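Local coordinates for protein possible phosphoglycerate mutase GPM2 (Mycobacterium tuberculosis, PDB 2A6P) that removes phosphate from a broad range of phosphorylated substrates, among them fructose 1,6-bisphosphate, and works as a homodimer, at residues Trp91-Gly94 against Ser95-Leu99; Cys184-His188 against Gly189-Leu193. One frame throughout, in Å; residues are numbered along the deposited sequence.

Contact 1 of 2, residues Trp91-Gly94 against Ser95-Leu99; sequences WDYG and SYEGL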
ATOM      1  N   TRP A  91      -1.040 -19.616  -4.433  1.00 16.03           N
ATOM      2  CA  TRP A  91      -1.311 -19.916  -5.831  1.00 16.48           C
ATOM      3  C   TRP A  91      -0.715 -21.296  -6.101  1.00 14.85           C
ATOM      4  O   TRP A  91       0.425 -21.543  -5.740  1.00 14.32           O
ATOM      5  CB  TRP A  91      -0.600 -18.879  -6.715  1.00 16.94           C
ATOM      6  CG  TRP A  91      -1.095 -18.778  -8.125  1.00 17.58           C
ATOM      7  CD1 TRP A  91      -1.260 -19.799  -9.017  1.00 16.61           C
ATOM      8  CD2 TRP A  91      -1.472 -17.573  -8.818  1.00 18.65           C
ATOM      9  NE1 TRP A  91      -1.717 -19.308 -10.216  1.00 17.46           N
ATOM     10  CE2 TRP A  91      -1.856 -17.947 -10.125  1.00 17.95           C
ATOM     11  CE3 TRP A  91      -1.522 -16.215  -8.458  1.00 18.90           C
ATOM     12  CZ2 TRP A  91      -2.288 -17.009 -11.081  1.00 18.48           C
ATOM     13  CZ3 TRP A  91      -1.953 -15.277  -9.411  1.00 18.26           C
ATOM     14  CH2 TRP A  91      -2.330 -15.684 -10.705  1.00 20.07           C
ATOM     15  N   ASP A  92      -1.484 -22.199  -6.705  1.00 17.13           N
ATOM     16  CA  ASP A  92      -0.977 -23.536  -7.043  1.00 17.57           C
ATOM     17  C   ASP A  92      -0.013 -23.371  -8.212  1.00 17.96           C
ATOM     18  O   ASP A  92      -0.440 -23.081  -9.327  1.00 20.91           O
ATOM     19  CB  ASP A  92      -2.120 -24.453  -7.461  1.00 20.03           C
ATOM     20  CG  ASP A  92      -1.637 -25.830  -7.886  1.00 21.46           C
ATOM     21  OD1 ASP A  92      -0.407 -26.071  -7.878  1.00 22.42           O
ATOM     22  OD2 ASP A  92      -2.492 -26.667  -8.235  1.00 23.00           O
ATOM     23  N   TYR A  93       1.281 -23.559  -7.968  1.00 17.38           N
ATOM     24  CA  TYR A  93       2.282 -23.371  -9.016  1.00 19.49           C
ATOM     25  C   TYR A  93       2.491 -24.513  -9.992  1.00 19.48           C
ATOM     26  O   TYR A  93       3.284 -24.389 -10.920  1.00 19.62           O
ATOM     27  CB  TYR A  93       3.623 -22.986  -8.388  1.00 18.51           C
ATOM     28  CG  TYR A  93       3.556 -21.689  -7.603  1.00 19.79           C
ATOM     29  CD1 TYR A  93       3.662 -21.685  -6.211  1.00 18.11           C
ATOM     30  CD2 TYR A  93       3.379 -20.464  -8.258  1.00 19.51           C
ATOM     31  CE1 TYR A  93       3.596 -20.493  -5.481  1.00 17.25           C
ATOM     32  CE2 TYR A  93       3.308 -19.265  -7.545  1.00 18.17           C
ATOM     33  CZ  TYR A  93       3.417 -19.286  -6.157  1.00 18.82           C
ATOM     34  OH  TYR A  93       3.341 -18.102  -5.461  1.00 14.61           O
ATOM     35  N   GLY A  94       1.782 -25.617  -9.798  1.00 20.65           N
ATOM     36  CA  GLY A  94       1.933 -26.742 -10.705  1.00 21.55           C
ATOM     37  C   GLY A  94       3.370 -27.058 -11.100  1.00 22.30           C
ATOM     38  O   GLY A  94       4.223 -27.287 -10.248  1.00 22.22           O
ATOM     39  N   SER A  95       3.645 -27.045 -12.398  1.00 22.94           N
ATOM     40  CA  SER A  95       4.973 -27.367 -12.917  1.00 25.47           C
ATOM     41  C   SER A  95       6.092 -26.460 -12.406  1.00 25.67           C
ATOM     42  O   SER A  95       7.249 -26.878 -12.323  1.00 25.51           O
ATOM     43  CB  SER A  95       4.961 -27.302 -14.452  1.00 27.41           C
ATOM     44  OG  SER A  95       3.870 -28.019 -15.010  1.00 32.69           O
ATOM     45  N   TYR A  96       5.752 -25.219 -12.073  1.00 24.97           N
ATOM     46  CA  TYR A  96       6.740 -24.252 -11.612  1.00 24.36           C
ATOM     47  C   TYR A  96       7.104 -24.334 -10.127  1.00 24.16           C
ATOM     48  O   TYR A  96       8.000 -23.633  -9.651  1.00 25.08           O
ATOM     49  CB  TYR A  96       6.256 -22.845 -11.963  1.00 26.16           C
ATOM     50  CG  TYR A  96       6.211 -22.552 -13.452  1.00 26.86           C
ATOM     51  CD1 TYR A  96       5.632 -21.377 -13.929  1.00 26.71           C
ATOM     52  CD2 TYR A  96       6.766 -23.432 -14.382  1.00 28.58           C
ATOM     53  CE1 TYR A  96       5.602 -21.080 -15.284  1.00 26.45           C
ATOM     54  CE2 TYR A  96       6.741 -23.143 -15.756  1.00 27.91           C
ATOM     55  CZ  TYR A  96       6.157 -21.963 -16.196  1.00 27.94           C
ATOM     56  OH  TYR A  96       6.125 -21.659 -17.544  1.00 28.80           O
ATOM     57  N   GLU A  97       6.414 -25.189  -9.392  1.00 24.01           N
ATOM     58  CA  GLU A  97       6.706 -25.359  -7.975  1.00 24.99           C
ATOM     59  C   GLU A  97       8.223 -25.491  -7.780  1.00 23.45           C
ATOM     60  O   GLU A  97       8.881 -26.280  -8.452  1.00 23.37           O
ATOM     61  CB  GLU A  97       6.011 -26.625  -7.463  1.00 26.38           C
ATOM     62  CG  GLU A  97       6.199 -26.926  -5.983  1.00 30.29           C
ATOM     63  CD  GLU A  97       5.352 -26.035  -5.104  1.00 31.31           C
ATOM     64  OE1 GLU A  97       4.357 -25.487  -5.625  1.00 30.58           O
ATOM     65  OE2 GLU A  97       5.667 -25.894  -3.900  1.00 33.34           O
ATOM     66  N   GLY A  98       8.781 -24.699  -6.878  1.00 22.42           N
ATOM     67  CA  GLY A  98      10.205 -24.785  -6.619  1.00 22.33           C
ATOM     68  C   GLY A  98      11.088 -23.899  -7.478  1.00 22.59           C
ATOM     69  O   GLY A  98      12.232 -23.660  -7.112  1.00 22.28           O
ATOM     70  N   LEU A  99      10.576 -23.407  -8.605  1.00 22.21           N
ATOM     71  CA  LEU A  99      11.373 -22.558  -9.501  1.00 21.30           C
ATOM     72  C   LEU A  99      11.366 -21.085  -9.113  1.00 20.66           C
ATOM     73  O   LEU A  99      10.397 -20.583  -8.545  1.00 20.05           O
ATOM     74  CB  LEU A  99      10.869 -22.674 -10.951  1.00 21.97           C
ATOM     75  CG  LEU A  99      10.967 -24.017 -11.677  1.00 23.21           C
ATOM     76  CD1 LEU A  99      10.405 -23.864 -13.080  1.00 24.96           C
ATOM     77  CD2 LEU A  99      12.422 -24.475 -11.751  1.00 23.67           C
TER
HETATM   78  O   HOH W   1       1.802 -26.026  -5.351  1.00 16.73           O

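Contact 2 of 2, residues Cys184-His188 against Gly189-Leu193; sequences CGFEH and GVRQL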
ATOM      1  N   CYS A 184      -7.102  -3.466   4.464  1.00 14.59           N
ATOM      2  CA  CYS A 184      -8.124  -2.974   3.538  1.00 16.21           C
ATOM      3  C   CYS A 184      -9.312  -2.379   4.286  1.00 17.64           C
ATOM      4  O   CYS A 184      -9.762  -2.937   5.281  1.00 19.42           O
ATOM      5  CB  CYS A 184      -8.622  -4.108   2.647  1.00 13.65           C
ATOM      6  SG  CYS A 184      -7.393  -4.828   1.593  1.00 17.95           S
ATOM      7  N   GLY A 185      -9.812  -1.249   3.797  1.00 19.28           N
ATOM      8  CA  GLY A 185     -10.949  -0.592   4.413  1.00 21.23           C
ATOM      9  C   GLY A 185     -11.762   0.180   3.386  1.00 23.27           C
ATOM     10  O   GLY A 185     -11.897  -0.264   2.245  1.00 23.04           O
ATOM     11  N   PHE A 186     -12.310   1.329   3.792  1.00 24.56           N
ATOM     12  CA  PHE A 186     -13.118   2.174   2.902  1.00 27.50           C
ATOM     13  C   PHE A 186     -12.834   3.657   3.141  1.00 28.59           C
ATOM     14  O   PHE A 186     -12.399   4.043   4.219  1.00 30.31           O
ATOM     15  CB  PHE A 186     -14.628   1.996   3.149  1.00 26.69           C
ATOM     16  CG  PHE A 186     -15.137   0.593   2.995  1.00 26.25           C
ATOM     17  CD1 PHE A 186     -14.834  -0.384   3.941  1.00 26.31           C
ATOM     18  CD2 PHE A 186     -15.962   0.257   1.918  1.00 24.83           C
ATOM     19  CE1 PHE A 186     -15.352  -1.682   3.821  1.00 26.13           C
ATOM     20  CE2 PHE A 186     -16.480  -1.031   1.789  1.00 25.18           C
ATOM     21  CZ  PHE A 186     -16.174  -2.006   2.745  1.00 24.97           C
ATOM     22  N   GLU A 187     -13.106   4.476   2.131  1.00 29.95           N
ATOM     23  CA  GLU A 187     -12.963   5.926   2.226  1.00 31.14           C
ATOM     24  C   GLU A 187     -14.120   6.489   1.398  1.00 32.45           C
ATOM     25  O   GLU A 187     -14.203   6.236   0.191  1.00 31.01           O
ATOM     26  CB  GLU A 187     -11.632   6.421   1.642  1.00 33.60           C
ATOM     27  CG  GLU A 187     -11.138   7.705   2.322  1.00 36.28           C
ATOM     28  CD  GLU A 187     -10.360   8.652   1.400  1.00 38.95           C
ATOM     29  OE1 GLU A 187      -9.568   8.180   0.553  1.00 38.33           O
ATOM     30  OE2 GLU A 187     -10.535   9.886   1.548  1.00 40.42           O
ATOM     31  N   HIS A 188     -15.014   7.229   2.055  1.00 33.89           N
ATOM     32  CA  HIS A 188     -16.187   7.831   1.406  1.00 34.54           C
ATOM     33  C   HIS A 188     -16.911   6.875   0.476  1.00 35.11           C
ATOM     34  O   HIS A 188     -17.137   7.197  -0.697  1.00 35.58           O
ATOM     35  CB  HIS A 188     -15.800   9.090   0.617  1.00 36.18           C
ATOM     36  CG  HIS A 188     -15.201  10.172   1.463  1.00 37.47           C
ATOM     37  ND1 HIS A 188     -13.844  10.415   1.513  1.00 38.28           N
ATOM     38  CD2 HIS A 188     -15.772  11.052   2.318  1.00 37.75           C
ATOM     39  CE1 HIS A 188     -13.606  11.399   2.362  1.00 38.29           C
ATOM     40  NE2 HIS A 188     -14.760  11.803   2.864  1.00 39.56           N
ATOM     41  N   GLY A 189     -17.258   5.700   1.004  1.00 34.32           N
ATOM     42  CA  GLY A 189     -17.973   4.689   0.235  1.00 32.64           C
ATOM     43  C   GLY A 189     -17.172   3.787  -0.704  1.00 31.91           C
ATOM     44  O   GLY A 189     -17.745   2.881  -1.312  1.00 33.32           O
ATOM     45  N   VAL A 190     -15.864   4.010  -0.822  1.00 29.27           N
ATOM     46  CA  VAL A 190     -15.038   3.213  -1.725  1.00 26.96           C
ATOM     47  C   VAL A 190     -14.105   2.224  -1.022  1.00 26.44           C
ATOM     48  O   VAL A 190     -13.433   2.578  -0.051  1.00 25.80           O
ATOM     49  CB  VAL A 190     -14.175   4.130  -2.632  1.00 27.74           C
ATOM     50  CG1 VAL A 190     -13.310   3.293  -3.564  1.00 26.16           C
ATOM     51  CG2 VAL A 190     -15.068   5.064  -3.433  1.00 26.24           C
ATOM     52  N   ARG A 191     -14.083   0.983  -1.513  1.00 24.19           N
ATOM     53  CA  ARG A 191     -13.204  -0.044  -0.959  1.00 22.66           C
ATOM     54  C   ARG A 191     -11.790   0.440  -1.279  1.00 20.73           C
ATOM     55  O   ARG A 191     -11.474   0.772  -2.423  1.00 20.26           O
ATOM     56  CB  ARG A 191     -13.504  -1.409  -1.595  1.00 23.12           C
ATOM     57  CG  ARG A 191     -14.325  -2.307  -0.677  1.00 23.88           C
ATOM     58  CD  ARG A 191     -15.218  -3.289  -1.413  1.00 23.91           C
ATOM     59  NE  ARG A 191     -14.507  -4.092  -2.406  1.00 24.18           N
ATOM     60  CZ  ARG A 191     -15.061  -5.111  -3.058  1.00 25.02           C
ATOM     61  NH1 ARG A 191     -16.327  -5.447  -2.811  1.00 26.20           N
ATOM     62  NH2 ARG A 191     -14.363  -5.785  -3.965  1.00 21.64           N
ATOM     63  N   GLN A 192     -10.941   0.485  -0.262  1.00 18.85           N
ATOM     64  CA  GLN A 192      -9.599   1.022  -0.440  1.00 17.20           C
ATOM     65  C   GLN A 192      -8.504   0.276   0.318  1.00 15.64           C
ATOM     66  O   GLN A 192      -8.774  -0.381   1.322  1.00 13.27           O
ATOM     67  CB  GLN A 192      -9.649   2.514  -0.016  1.00 17.13           C
ATOM     68  CG  GLN A 192      -8.359   3.165   0.509  1.00 17.07           C
ATOM     69  CD  GLN A 192      -8.591   4.617   0.958  1.00 17.12           C
ATOM     70  OE1 GLN A 192      -8.769   5.523   0.134  1.00 17.43           O
ATOM     71  NE2 GLN A 192      -8.607   4.834   2.264  1.00 13.69           N
ATOM     72  N   LEU A 193      -7.277   0.373  -0.195  1.00 13.65           N
ATOM     73  CA  LEU A 193      -6.092  -0.228   0.437  1.00 14.80           C
ATOM     74  C   LEU A 193      -5.589   0.857   1.401  1.00 13.74           C
ATOM     75  O   LEU A 193      -5.198   1.950   0.960  1.00 13.35           O
ATOM     76  CB  LEU A 193      -4.987  -0.508  -0.604  1.00 14.09           C
ATOM     77  CG  LEU A 193      -3.960  -1.640  -0.407  1.00 15.44           C
ATOM     78  CD1 LEU A 193      -2.624  -1.194  -0.973  1.00 14.43           C
ATOM     79  CD2 LEU A 193      -3.805  -2.030   1.054  1.00 14.05           C
TER

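Contact 1 of 2, residues Trp91-Gly94 against Ser95-Leu99
Tyr93 and Glu97 meet where the chain turns sharply through Gly94. The Glu97 side chain starts anti to the backbone N (chi1 -179°) and then bends at chi2, which brings OE1 to the edge of the Tyr93 ring, near its plane; Glu97 OE1 stands 3.8 Å from Tyr93 CB. The two side chains cross at about a right angle. A water donates to Glu97 OE1 at 2.6 Å and reaches Asp92 OD1 weakly, while Glu97 OE2 is held by Thr33 and Gly31. Two backbone bonds make the turn: Tyr96 N to Tyr93 O, 2.8 Å, and Glu97 N to Gly94 O, 3.2 Å. This is a short 3-10 turn, entered through an Asx turn in which Gly94 N donates to Asp92 OD1 at 2.9 Å, meeting it from above the carboxylate plane. It sits in the loop between strand 83-84 and helix 101-105 of the histidine phosphatase fold, just after Glu90, the probable proton donor/acceptor. Gly94 has a positive phi of 43°, a backbone shape that favours glycine. The methylene CB of Glu97 rests 3.4 Å from Gly94 O. The Tyr93 ring packs edge-to-face with His29 and carries its hydroxyl towards the active site, where OH makes a weak hydrogen bond to a bound glycerol, probably from the crystallisation liquor.

Contact 2 of 2, residues Cys184-His188 against Gly189-Leu193
Gly185 and Gln192 face each other across the two strands and exchange a pair of backbone hydrogen bonds, Gly185 N to Gln192 O and Gln192 N to Gly185 O, both 2.8 Å and nearly straight at the hydrogen. Nearer the turn, Glu187 and Val190 repeat the pattern: Glu187 N gives to Val190 O at 2.9 Å, and Val190 N returns a bond to Glu187 O at 3.0 Å. Between these hydrogen-bonded pairs lies the non-hydrogen-bonded pair Phe186 and Arg191, where a CA-H...O contact runs from Phe186 CA to Val190 O, 3.0 Å.

Among the side chains, Phe186 and Arg191 lie side by side and point the same way. Phe186 CE2 touches the aliphatic Arg191 CG at 3.5 Å, with the guanidinium plane almost perpendicular to the ring. Arg191 bends at chi3 (53°), and its NE and NH2 bond to the carbonyls of Trp163 and Arg162; Trp163 also meets the Phe186 ring and makes a cation-pi contact with Arg191.

Glu187 and Gln192 lie on the sheet face opposite Phe186 and Arg191. The end of the Gln192 side chain lies against Glu187, with Gln192 CD 3.6 Å from Glu187 CB, and the two flat end groups are turned 44° apart. Glu187 OE2 takes a weak hydrogen bond from His188 ND1, 3.4 Å away, lying at the edge of the imidazole in its plane.

Toward the second subunit, Glu187 OE1 forms a salt bridge with its Arg157. Arg173 of that subunit also donates to Arg191 O, so this edge takes part in the dimer interface.

With its type I' turn from Glu187 to Val190, through His188 and Gly189, this is a tight two-residue beta hairpin.

How the contacts relate
From the N terminus, the chain first lays down strand 13-17 and later strand 83-84 before reaching contact 1, whose backbone bonds close a short turn within 91-99, ahead of helix 101-105. It then runs through helices 113-116 and 124-141, strand 147-151 and helix 153-163 to contact 2, the hairpin joining strands 180-187 and 190-199. The two contacts are in series and neither nest nor cross. The centres of contact 1 and contact 2 are about 33 Å apart. They lie on opposite sides of the chain's centre and do not touch. Contact 1 shapes a loop beside the active site; contact 2 joins the last two strands of the sheet and meets the second subunit.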